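Local coordinates for putative glycosyltransferase (GalT1) (Streptococcus parasanguinis, PDB 4PHR), which binds UDP and is probably a glycosyltransferase, this chain being the GT-D-fold part of a longer protein, at residues 12-23 / 112-122; 30-41 / 206-214. One frame throughout, in Å; residues are numbered along the deposited sequence.

Interaction 1. Residues 12-23 / 112-122. With UDP (uridine-5'-diphosphate), chain B.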
loop_
_atom_site.group_PDB
_atom_site.type_symbol
_atom_site.label_atom_id
_atom_site.label_comp_id
_atom_site.label_asym_id
_atom_site.label_seq_id
_atom_site.Cartn_x
_atom_site.Cartn_y
_atom_site.Cartn_z
ATOM N N ILE A 12 -13.047 16.271 -1.732
ATOM C CA ILE A 12 -12.701 14.862 -1.896
ATOM C C ILE A 12 -13.005 14.134 -0.589
ATOM O O ILE A 12 -12.605 14.573 0.497
ATOM C CB ILE A 12 -11.224 14.665 -2.312
ATOM C CG1 ILE A 12 -10.971 15.285 -3.690
ATOM C CG2 ILE A 12 -10.874 13.181 -2.348
ATOM C CD1 ILE A 12 -9.498 15.359 -4.084
ATOM N N LYS A 13 -13.721 13.024 -0.692
ATOM C CA LYS A 13 -14.186 12.319 0.488
ATOM C C LYS A 13 -13.517 10.964 0.623
ATOM O O LYS A 13 -13.732 10.066 -0.187
ATOM C CB LYS A 13 -15.705 12.158 0.437
ATOM C CG LYS A 13 -16.431 13.491 0.561
ATOM C CD LYS A 13 -17.922 13.375 0.301
ATOM C CE LYS A 13 -18.208 13.216 -1.184
ATOM N NZ LYS A 13 -17.706 14.383 -1.978
ATOM N N VAL A 14 -12.704 10.829 1.665
ATOM C CA VAL A 14 -11.986 9.595 1.932
ATOM C C VAL A 14 -12.543 8.942 3.197
ATOM O O VAL A 14 -12.756 9.618 4.206
ATOM C CB VAL A 14 -10.484 9.892 2.135
ATOM C CG1 VAL A 14 -9.738 8.652 2.603
ATOM C CG2 VAL A 14 -9.872 10.445 0.854
ATOM N N LEU A 15 -12.773 7.632 3.143
ATOM C CA LEU A 15 -13.111 6.861 4.340
ATOM C C LEU A 15 -11.852 6.617 5.159
ATOM O O LEU A 15 -10.924 5.981 4.674
ATOM C CB LEU A 15 -13.679 5.501 3.948
ATOM C CG LEU A 15 -15.033 5.448 3.247
ATOM C CD1 LEU A 15 -15.234 4.050 2.682
ATOM C CD2 LEU A 15 -16.151 5.820 4.207
ATOM N N PRO A 16 -11.807 7.111 6.403
ATOM C CA PRO A 16 -10.570 6.901 7.169
ATOM C C PRO A 16 -10.323 5.421 7.458
ATOM O O PRO A 16 -11.223 4.598 7.268
ATOM C CB PRO A 16 -10.810 7.680 8.462
ATOM C CG PRO A 16 -12.293 7.811 8.565
ATOM C CD PRO A 16 -12.819 7.866 7.161
ATOM N N ILE A 17 -9.114 5.107 7.914
ATOM C CA ILE A 17 -8.665 3.731 8.116
ATOM C C ILE A 17 -9.729 2.733 8.591
ATOM O O ILE A 17 -9.967 1.722 7.935
ATOM C CB ILE A 17 -7.452 3.668 9.074
ATOM C CG1 ILE A 17 -6.240 4.360 8.452
ATOM C CG2 ILE A 17 -7.102 2.227 9.389
ATOM C CD1 ILE A 17 -5.116 4.609 9.443
ATOM N N LEU A 18 -10.358 2.993 9.731
ATOM C CA LEU A 18 -11.248 1.983 10.307
ATOM C C LEU A 18 -12.500 1.789 9.474
ATOM O O LEU A 18 -13.048 0.689 9.400
ATOM C CB LEU A 18 -11.623 2.315 11.749
ATOM C CG LEU A 18 -10.581 1.911 12.787
ATOM C CD1 LEU A 18 -11.036 2.324 14.173
ATOM C CD2 LEU A 18 -10.288 0.407 12.725
ATOM N N GLU A 19 -12.950 2.872 8.852
ATOM C CA GLU A 19 -14.117 2.819 7.987
ATOM C C GLU A 19 -13.782 2.096 6.687
ATOM O O GLU A 19 -14.594 1.329 6.168
ATOM C CB GLU A 19 -14.630 4.232 7.706
ATOM C CG GLU A 19 -14.892 5.059 8.965
ATOM C CD GLU A 19 -15.859 4.390 9.932
ATOM O OE1 GLU A 19 -15.695 4.576 11.157
ATOM O OE2 GLU A 19 -16.786 3.691 9.471
ATOM N N SER A 20 -12.581 2.341 6.162
ATOM C CA SER A 20 -12.110 1.622 4.976
ATOM C C SER A 20 -12.065 0.127 5.235
ATOM O O SER A 20 -12.472 -0.674 4.396
ATOM C CB SER A 20 -10.722 2.105 4.544
ATOM O OG SER A 20 -10.827 3.339 3.868
ATOM N N LEU A 21 -11.569 -0.244 6.405
ATOM C CA LEU A 21 -11.464 -1.655 6.753
ATOM C C LEU A 21 -12.839 -2.314 6.871
ATOM O O LEU A 21 -13.023 -3.461 6.456
ATOM C CB LEU A 21 -10.652 -1.827 8.035
ATOM C CG LEU A 21 -9.157 -1.550 7.830
ATOM C CD1 LEU A 21 -8.427 -1.426 9.163
ATOM C CD2 LEU A 21 -8.507 -2.623 6.944
ATOM N N LYS A 22 -13.814 -1.589 7.420
ATOM C CA LYS A 22 -15.169 -2.131 7.528
ATOM C C LYS A 22 -15.730 -2.379 6.138
ATOM O O LYS A 22 -16.389 -3.388 5.890
ATOM C CB LYS A 22 -16.088 -1.179 8.300
ATOM C CG LYS A 22 -15.789 -1.106 9.784
ATOM C CD LYS A 22 -16.515 0.063 10.431
ATOM C CE LYS A 22 -16.239 0.122 11.920
ATOM N NZ LYS A 22 -16.531 1.473 12.480
ATOM N N TYR A 23 -15.457 -1.448 5.232
ATOM C CA TYR A 23 -15.879 -1.579 3.847
ATOM C C TYR A 23 -15.275 -2.822 3.191
ATOM O O TYR A 23 -15.970 -3.596 2.543
ATOM C CB TYR A 23 -15.482 -0.325 3.066
ATOM C CG TYR A 23 -15.912 -0.315 1.620
ATOM C CD1 TYR A 23 -15.297 -1.134 0.682
ATOM C CD2 TYR A 23 -16.919 0.534 1.185
ATOM C CE1 TYR A 23 -15.674 -1.115 -0.641
ATOM C CE2 TYR A 23 -17.310 0.558 -0.133
ATOM C CZ TYR A 23 -16.690 -0.266 -1.045
ATOM O OH TYR A 23 -17.073 -0.240 -2.363
ATOM N N PRO A 112 -17.715 9.416 -5.763
ATOM C CA PRO A 112 -18.469 9.769 -4.553
ATOM C C PRO A 112 -17.677 9.555 -3.262
ATOM O O PRO A 112 -17.869 10.292 -2.298
ATOM C CB PRO A 112 -19.694 8.842 -4.608
ATOM C CG PRO A 112 -19.336 7.768 -5.591
ATOM C CD PRO A 112 -18.419 8.412 -6.581
ATOM N N PHE A 113 -16.799 8.558 -3.247
ATOM C CA PHE A 113 -15.945 8.311 -2.089
ATOM C C PHE A 113 -14.724 7.510 -2.498
ATOM O O PHE A 113 -14.729 6.837 -3.529
ATOM C CB PHE A 113 -16.704 7.552 -0.998
ATOM C CG PHE A 113 -17.053 6.141 -1.375
ATOM C CD1 PHE A 113 -18.252 5.855 -2.011
ATOM C CD2 PHE A 113 -16.183 5.097 -1.093
ATOM C CE1 PHE A 113 -18.573 4.555 -2.361
ATOM C CE2 PHE A 113 -16.501 3.796 -1.439
ATOM C CZ PHE A 113 -17.696 3.523 -2.076
ATOM N N TYR A 114 -13.683 7.595 -1.675
ATOM C CA TYR A 114 -12.478 6.788 -1.834
ATOM C C TYR A 114 -12.162 6.130 -0.511
ATOM O O TYR A 114 -12.568 6.630 0.533
ATOM C CB TYR A 114 -11.297 7.673 -2.254
ATOM C CG TYR A 114 -11.473 8.264 -3.635
ATOM C CD1 TYR A 114 -12.096 9.493 -3.812
ATOM C CD2 TYR A 114 -11.033 7.579 -4.764
ATOM C CE1 TYR A 114 -12.270 10.031 -5.079
ATOM C CE2 TYR A 114 -11.193 8.107 -6.029
ATOM C CZ TYR A 114 -11.819 9.333 -6.182
ATOM O OH TYR A 114 -11.991 9.872 -7.434
ATOM N N GLY A 115 -11.445 5.009 -0.547
ATOM C CA GLY A 115 -10.880 4.450 0.666
ATOM C C GLY A 115 -9.620 5.210 1.040
ATOM O O GLY A 115 -9.192 6.102 0.307
ATOM N N SER A 116 -9.014 4.851 2.171
ATOM C CA SER A 116 -7.794 5.504 2.627
ATOM C C SER A 116 -6.518 4.770 2.236
ATOM O O SER A 116 -6.321 3.610 2.586
ATOM C CB SER A 116 -7.803 5.641 4.147
ATOM O OG SER A 116 -6.595 6.241 4.590
ATOM N N THR A 117 -5.628 5.475 1.550
ATOM C CA THR A 117 -4.302 4.964 1.231
ATOM C C THR A 117 -3.526 4.655 2.508
ATOM O O THR A 117 -2.590 3.839 2.503
ATOM C CB THR A 117 -3.589 5.979 0.335
ATOM O OG1 THR A 117 -4.228 5.933 -0.935
ATOM C CG2 THR A 117 -2.082 5.715 0.165
ATOM N N PHE A 118 -3.922 5.283 3.614
ATOM C CA PHE A 118 -3.237 5.078 4.887
ATOM C C PHE A 118 -3.664 3.811 5.638
ATOM O O PHE A 118 -3.273 3.614 6.787
ATOM C CB PHE A 118 -3.344 6.319 5.785
ATOM C CG PHE A 118 -2.788 7.572 5.164
ATOM C CD1 PHE A 118 -1.856 7.515 4.135
ATOM C CD2 PHE A 118 -3.201 8.818 5.619
ATOM C CE1 PHE A 118 -1.350 8.678 3.569
ATOM C CE2 PHE A 118 -2.698 9.986 5.062
ATOM C CZ PHE A 118 -1.764 9.918 4.043
ATOM N N ILE A 119 -4.441 2.927 5.015
ATOM C CA ILE A 119 -4.643 1.623 5.652
ATOM C C ILE A 119 -3.306 0.892 5.835
ATOM O O ILE A 119 -3.186 0.026 6.705
ATOM C CB ILE A 119 -5.673 0.702 4.935
ATOM C CG1 ILE A 119 -5.249 0.377 3.508
ATOM C CG2 ILE A 119 -7.074 1.301 4.972
ATOM C CD1 ILE A 119 -5.989 -0.813 2.929
ATOM N N SER A 120 -2.296 1.256 5.041
ATOM C CA SER A 120 -0.965 0.660 5.184
ATOM C C SER A 120 -0.086 1.480 6.126
ATOM O O SER A 120 1.029 1.076 6.437
ATOM C CB SER A 120 -0.266 0.537 3.825
ATOM O OG SER A 120 -0.045 1.829 3.279
ATOM N N ARG A 121 -0.600 2.629 6.576
ATOM C CA ARG A 121 0.200 3.620 7.310
ATOM C C ARG A 121 -0.520 4.080 8.589
ATOM O O ARG A 121 -0.879 5.248 8.730
ATOM C CB ARG A 121 0.490 4.828 6.406
ATOM C CG ARG A 121 0.988 4.502 4.991
ATOM C CD ARG A 121 2.293 3.720 4.996
ATOM N NE ARG A 121 3.300 4.389 5.808
ATOM C CZ ARG A 121 4.443 4.877 5.347
ATOM N NH1 ARG A 121 4.760 4.755 4.063
ATOM N NH2 ARG A 121 5.280 5.469 6.188
ATOM N N PRO A 122 -0.737 3.157 9.532
ATOM C CA PRO A 122 -1.660 3.436 10.637
ATOM C C PRO A 122 -1.002 3.960 11.909
ATOM O O PRO A 122 -1.648 3.912 12.953
ATOM C CB PRO A 122 -2.267 2.052 10.931
ATOM C CG PRO A 122 -1.633 1.084 9.924
ATOM C CD PRO A 122 -0.372 1.736 9.490
HETATM N N1 UDP B . 8.517 -2.507 -3.584
HETATM C C2 UDP B . 9.139 -3.563 -4.203
HETATM N N3 UDP B . 9.486 -3.471 -5.530
HETATM C C4 UDP B . 9.210 -2.332 -6.248
HETATM C C5 UDP B . 8.574 -1.259 -5.625
HETATM C C6 UDP B . 8.370 -1.325 -4.252
HETATM O O2 UDP B . 9.415 -4.584 -3.573
HETATM O O4 UDP B . 9.516 -2.309 -7.445
HETATM C "C1'" UDP B . 8.083 -2.663 -2.188
HETATM C "C2'" UDP B . 8.857 -1.989 -1.086
HETATM O "O2'" UDP B . 9.998 -2.748 -0.744
HETATM C "C3'" UDP B . 7.822 -1.981 0.018
HETATM C "C4'" UDP B . 6.519 -1.787 -0.740
HETATM O "O4'" UDP B . 6.800 -2.075 -2.112
HETATM O "O3'" UDP B . 7.787 -3.238 0.657
HETATM C "C5'" UDP B . 5.974 -0.372 -0.586
HETATM O "O5'" UDP B . 4.804 -0.248 -1.384
HETATM P PA UDP B . 3.983 1.133 -1.491
HETATM O O1A UDP B . 4.815 2.150 -2.163
HETATM O O2A UDP B . 2.698 0.794 -2.148
HETATM O O3A UDP B . 3.808 1.525 0.071
HETATM P PB UDP B . 2.966 2.692 0.836
HETATM O O1B UDP B . 3.981 3.696 1.272
HETATM O O2B UDP B . 2.360 1.980 1.985
HETATM O O3B UDP B . 1.971 3.281 -0.116
HETATM O O HOH W 1 -7.054 7.218 7.091
#
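Ser20 turns its hydroxyl beside its own backbone N (chi1 -77°), on the side of the helix that faces 115-116, and OG there accepts the amide of Ser116 at 2.9 Å from N. The same hydroxyl donates to Leu15 O, reaching that oxygen from above the carbonyl plane rather than on a lone pair, so one small side chain ties the first turn of helix 17-27 both to its own lead-in and to the strand. Just upstream, the backbones of Val14 and Tyr114 form a single bridge. Its two bonds, Tyr114 N to Lys13 O at 2.9 Å and Leu15 N to Tyr114 O at 2.8 Å, are flanked by CA-H...O contacts from Phe113 and Val14.

Ser116 holds OG anti to its backbone N (chi1 178°), where it accepts from Phe118 N in an ST turn. A water accepts from Ile17 N and lies 2.7 Å from Ser116 OG in a second hydrogen bond, bridging the helix start to this turn. Ile17 reaches with its CG1-CD1 arm to the turn, CD1 lying 3.4 Å from Phe118 O and 3.8 Å from Pro122 CA. At the far end the side chains of Phe113 and Tyr23 cross at about a right angle, Tyr23 CE2 3.6 Å from Phe113 CZ, but the ring planes, at 56°, meet obliquely; Tyr23 OH is held by Asp69 O.

The 3-10 segment 117-120 leads directly into the UDP site. Ser120 OG donates to UDP O2B at 2.7 Å, and Arg121 meets O1B with its guanidinium edge through NH1. Backbone pairing and one doubly used serine thus probably help to hold a turn whose end grips the beta-phosphate, and Arg121, though shared with Glu232 and Glu253, may offset part of the phosphate's negative charge.

Interaction 2. Residues 30-41 / 206-214. With UDP (uridine-5'-diphosphate), chain B.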
loop_
_atom_site.group_PDB
_atom_site.type_symbol
_atom_site.label_atom_id
_atom_site.label_comp_id
_atom_site.label_asym_id
_atom_site.label_seq_id
_atom_site.Cartn_x
_atom_site.Cartn_y
_atom_site.Cartn_z
ATOM N N SER A 30 -11.225 -6.172 -3.133
ATOM C CA SER A 30 -9.827 -5.880 -3.409
ATOM C C SER A 30 -9.562 -4.422 -3.037
ATOM O O SER A 30 -10.499 -3.634 -2.875
ATOM C CB SER A 30 -9.513 -6.098 -4.885
ATOM O OG SER A 30 -9.540 -7.476 -5.207
ATOM N N VAL A 31 -8.293 -4.052 -2.914
ATOM C CA VAL A 31 -7.940 -2.703 -2.517
ATOM C C VAL A 31 -6.737 -2.246 -3.316
ATOM O O VAL A 31 -5.717 -2.933 -3.348
ATOM C CB VAL A 31 -7.568 -2.616 -1.018
ATOM C CG1 VAL A 31 -7.252 -1.162 -0.640
ATOM C CG2 VAL A 31 -8.688 -3.159 -0.154
ATOM N N VAL A 32 -6.862 -1.085 -3.958
ATOM C CA VAL A 32 -5.726 -0.447 -4.613
ATOM C C VAL A 32 -5.537 0.931 -3.981
ATOM O O VAL A 32 -6.506 1.672 -3.782
ATOM C CB VAL A 32 -5.937 -0.357 -6.148
ATOM C CG1 VAL A 32 -7.176 0.451 -6.497
ATOM C CG2 VAL A 32 -4.720 0.220 -6.823
ATOM N N ARG A 33 -4.293 1.271 -3.650
ATOM C CA ARG A 33 -4.012 2.537 -2.964
ATOM C C ARG A 33 -3.156 3.458 -3.837
ATOM O O ARG A 33 -2.142 3.041 -4.387
ATOM C CB ARG A 33 -3.319 2.296 -1.616
ATOM C CG ARG A 33 -4.060 1.358 -0.636
ATOM C CD ARG A 33 -3.202 1.039 0.629
ATOM N NE ARG A 33 -1.918 0.539 0.165
ATOM C CZ ARG A 33 -0.809 1.253 -0.007
ATOM N NH1 ARG A 33 -0.716 2.515 0.422
ATOM N NH2 ARG A 33 0.233 0.675 -0.580
ATOM N N PHE A 34 -3.572 4.707 -3.989
ATOM C CA PHE A 34 -2.755 5.680 -4.702
ATOM C C PHE A 34 -2.069 6.571 -3.684
ATOM O O PHE A 34 -2.730 7.214 -2.874
ATOM C CB PHE A 34 -3.600 6.502 -5.685
ATOM C CG PHE A 34 -3.996 5.729 -6.901
ATOM C CD1 PHE A 34 -5.039 4.818 -6.849
ATOM C CD2 PHE A 34 -3.292 5.877 -8.084
ATOM C CE1 PHE A 34 -5.381 4.083 -7.973
ATOM C CE2 PHE A 34 -3.632 5.157 -9.202
ATOM C CZ PHE A 34 -4.673 4.255 -9.148
ATOM N N GLY A 35 -0.739 6.592 -3.724
ATOM C CA GLY A 35 0.042 7.454 -2.859
ATOM C C GLY A 35 0.743 8.523 -3.667
ATOM O O GLY A 35 0.520 8.663 -4.878
ATOM N N ASP A 36 1.607 9.280 -3.004
ATOM C CA ASP A 36 2.296 10.373 -3.676
ATOM C C ASP A 36 3.128 9.895 -4.866
ATOM O O ASP A 36 3.163 10.549 -5.899
ATOM C CB ASP A 36 3.155 11.167 -2.688
ATOM C CG ASP A 36 4.221 10.327 -2.044
ATOM O OD1 ASP A 36 5.422 10.636 -2.229
ATOM O OD2 ASP A 36 3.843 9.348 -1.368
ATOM N N GLY A 37 3.782 8.748 -4.719
ATOM C CA GLY A 37 4.604 8.193 -5.782
ATOM C C GLY A 37 3.811 7.835 -7.028
ATOM O O GLY A 37 4.292 8.000 -8.148
ATOM N N GLU A 38 2.591 7.339 -6.852
ATOM C CA GLU A 38 1.768 7.020 -8.010
ATOM C C GLU A 38 1.405 8.268 -8.803
ATOM O O GLU A 38 1.389 8.237 -10.040
ATOM C CB GLU A 38 0.501 6.270 -7.601
ATOM C CG GLU A 38 0.775 4.812 -7.266
ATOM C CD GLU A 38 1.705 4.659 -6.074
ATOM O OE1 GLU A 38 1.421 5.272 -5.012
ATOM O OE2 GLU A 38 2.730 3.944 -6.198
ATOM N N ILE A 39 1.112 9.362 -8.102
ATOM C CA ILE A 39 0.790 10.611 -8.788
ATOM C C ILE A 39 2.030 11.147 -9.509
ATOM O O ILE A 39 1.943 11.605 -10.659
ATOM C CB ILE A 39 0.239 11.684 -7.831
ATOM C CG1 ILE A 39 -0.809 11.098 -6.887
ATOM C CG2 ILE A 39 -0.286 12.870 -8.613
ATOM C CD1 ILE A 39 -1.918 10.379 -7.567
ATOM N N ASP A 40 3.183 11.076 -8.843
ATOM C CA ASP A 40 4.443 11.472 -9.470
ATOM C C ASP A 40 4.653 10.686 -10.766
ATOM O O ASP A 40 4.972 11.260 -11.810
ATOM C CB ASP A 40 5.629 11.210 -8.537
ATOM C CG ASP A 40 5.686 12.168 -7.346
ATOM O OD1 ASP A 40 6.283 11.793 -6.317
ATOM O OD2 ASP A 40 5.158 13.298 -7.431
ATOM N N LEU A 41 4.479 9.366 -10.700
ATOM C CA LEU A 41 4.658 8.518 -11.878
ATOM C C LEU A 41 3.667 8.846 -12.989
ATOM O O LEU A 41 4.051 8.957 -14.165
ATOM C CB LEU A 41 4.503 7.042 -11.504
ATOM C CG LEU A 41 5.709 6.305 -10.950
ATOM C CD1 LEU A 41 5.245 5.031 -10.279
ATOM C CD2 LEU A 41 6.665 5.988 -12.076
ATOM N N GLY A 206 4.924 -1.394 -4.394
ATOM C CA GLY A 206 4.952 -0.072 -4.989
ATOM C C GLY A 206 3.909 0.100 -6.078
ATOM O O GLY A 206 2.793 -0.418 -5.954
ATOM N N PRO A 207 4.244 0.854 -7.145
ATOM C CA PRO A 207 3.234 1.123 -8.180
ATOM C C PRO A 207 2.800 -0.133 -8.926
ATOM O O PRO A 207 1.654 -0.214 -9.390
ATOM C CB PRO A 207 3.942 2.098 -9.132
ATOM C CG PRO A 207 5.385 1.944 -8.832
ATOM C CD PRO A 207 5.500 1.580 -7.389
ATOM N N THR A 208 3.701 -1.101 -9.037
ATOM C CA THR A 208 3.375 -2.347 -9.708
ATOM C C THR A 208 2.226 -3.066 -8.994
ATOM O O THR A 208 1.401 -3.728 -9.631
ATOM C CB THR A 208 4.613 -3.250 -9.829
ATOM O OG1 THR A 208 5.631 -2.542 -10.547
ATOM C CG2 THR A 208 4.282 -4.540 -10.570
ATOM N N ALA A 209 2.175 -2.926 -7.672
ATOM C CA ALA A 209 1.112 -3.541 -6.872
ATOM C C ALA A 209 -0.277 -3.114 -7.346
ATOM O O ALA A 209 -1.212 -3.909 -7.331
ATOM C CB ALA A 209 1.282 -3.204 -5.390
ATOM N N LYS A 210 -0.421 -1.862 -7.766
ATOM C CA LYS A 210 -1.743 -1.358 -8.127
ATOM C C LYS A 210 -2.242 -2.023 -9.409
ATOM O O LYS A 210 -3.424 -2.377 -9.533
ATOM C CB LYS A 210 -1.734 0.162 -8.259
ATOM C CG LYS A 210 -1.465 0.898 -6.928
ATOM C CD LYS A 210 0.022 1.013 -6.650
ATOM C CE LYS A 210 0.359 1.830 -5.398
ATOM N NZ LYS A 210 0.389 1.065 -4.117
ATOM N N VAL A 211 -1.339 -2.195 -10.365
ATOM C CA VAL A 211 -1.696 -2.828 -11.627
ATOM C C VAL A 211 -2.020 -4.299 -11.375
ATOM O O VAL A 211 -2.997 -4.834 -11.907
ATOM C CB VAL A 211 -0.571 -2.695 -12.670
ATOM C CG1 VAL A 211 -1.010 -3.290 -14.016
ATOM C CG2 VAL A 211 -0.190 -1.228 -12.844
ATOM N N LEU A 212 -1.207 -4.943 -10.545
ATOM C CA LEU A 212 -1.431 -6.342 -10.206
ATOM C C LEU A 212 -2.802 -6.527 -9.561
ATOM O O LEU A 212 -3.572 -7.404 -9.962
ATOM C CB LEU A 212 -0.331 -6.844 -9.263
ATOM C CG LEU A 212 -0.332 -8.345 -8.959
ATOM C CD1 LEU A 212 -0.189 -9.137 -10.251
ATOM C CD2 LEU A 212 0.778 -8.709 -7.977
ATOM N N VAL A 213 -3.122 -5.702 -8.566
ATOM C CA VAL A 213 -4.419 -5.820 -7.897
ATOM C C VAL A 213 -5.574 -5.606 -8.885
ATOM O O VAL A 213 -6.552 -6.350 -8.888
ATOM C CB VAL A 213 -4.522 -4.857 -6.686
ATOM C CG1 VAL A 213 -5.964 -4.751 -6.196
ATOM C CG2 VAL A 213 -3.594 -5.330 -5.558
ATOM N N ALA A 214 -5.456 -4.586 -9.729
ATOM C CA ALA A 214 -6.484 -4.310 -10.729
ATOM C C ALA A 214 -6.716 -5.518 -11.632
ATOM O O ALA A 214 -7.860 -5.922 -11.856
ATOM C CB ALA A 214 -6.111 -3.087 -11.549
HETATM N N1 UDP B . 8.517 -2.507 -3.584
HETATM C C2 UDP B . 9.139 -3.563 -4.203
HETATM N N3 UDP B . 9.486 -3.471 -5.530
HETATM C C4 UDP B . 9.210 -2.332 -6.248
HETATM C C5 UDP B . 8.574 -1.259 -5.625
HETATM C C6 UDP B . 8.370 -1.325 -4.252
HETATM O O2 UDP B . 9.415 -4.584 -3.573
HETATM O O4 UDP B . 9.516 -2.309 -7.445
HETATM C "C1'" UDP B . 8.083 -2.663 -2.188
HETATM C "C2'" UDP B . 8.857 -1.989 -1.086
HETATM O "O2'" UDP B . 9.998 -2.748 -0.744
HETATM C "C3'" UDP B . 7.822 -1.981 0.018
HETATM C "C4'" UDP B . 6.519 -1.787 -0.740
HETATM O "O4'" UDP B . 6.800 -2.075 -2.112
HETATM O "O3'" UDP B . 7.787 -3.238 0.657
HETATM C "C5'" UDP B . 5.974 -0.372 -0.586
HETATM O "O5'" UDP B . 4.804 -0.248 -1.384
HETATM P PA UDP B . 3.983 1.133 -1.491
HETATM O O1A UDP B . 4.815 2.150 -2.163
HETATM O O2A UDP B . 2.698 0.794 -2.148
HETATM O O3A UDP B . 3.808 1.525 0.071
HETATM P PB UDP B . 2.966 2.692 0.836
HETATM O O1B UDP B . 3.981 3.696 1.272
HETATM O O2B UDP B . 2.360 1.980 1.985
HETATM O O3B UDP B . 1.971 3.281 -0.116
HETATM O O HOH W 2 0.786 3.561 -2.673
#
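Lys210 runs from helix 206-214 between Val32 and Glu38, crossing the first obliquely and the second at about a right angle. Its CB and CG press on Val32, CG2 of Val32 standing 3.3 Å from Lys210 CB, a tight approach for two carbons. Further out the bend at chi2 (85°) sends the chain past Arg33 O with CE 3.2 Å from Glu38 CD, and a second bend at chi4 then turns NZ toward the phosphate. Glu38 therefore meets the methylene rather than the ammonium group: its OE2 stays 4.3 Å from Lys210 NZ, beyond a salt bridge. Its other oxygen, OE1, takes Gly35 N on the anti lone pair at 2.8 Å, and a water links OE1, Lys210 NZ and UDP O3B.

The lysine ends on the alpha-phosphate, NZ to UDP O2A at 3.0 Å. Arg33 comes from the strand with the edge of its guanidinium toward the diphosphate, NH1 donating to O3B at 2.8 Å while NH2 reaches O3B and, weakly, O2A. Asp225 pairs with both cations, which probably helps to position them.

Apolar contacts extend either way along the helix. Leu41 CD1 sits against the Pro207 ring, 3.4 Å from CB, the two side chains roughly perpendicular; Val213 CG1 packs on Val32 CB at 4.4 Å. The helix runs at 148° to strand 30-33 and at 86° to helix 36-41.

The backbone amide of Gly206 donates to UDP O5'. Two basic side chains and a backbone amide around a diphosphate make this a nucleotide-diphosphate pocket, here the UDP site of the GT-D fold.

Overall arrangement
Interaction 2 is a wholly buried contact, its centre about 7 Å from the centre of the chain, whereas interaction 1, with its centre about 12 Å from that point, is only partly buried and has exposed residues at its margin. Both involve the three-stranded parallel sheet, at its outer strands 115-116 and 30-33, and helix 17-27 of interaction 1 leads along the chain to strand 30-33. Backbone and serine hydrogen bonds join the segments of 12-23 / 112-122; those of 30-41 / 206-214 meet through side-chain packing and shared phosphate and water partners. They touch where Thr117 O probably accepts from Arg33 NH1, and together supply hydrogen-bond donors to the two phosphates, interaction 1 to the beta one alone.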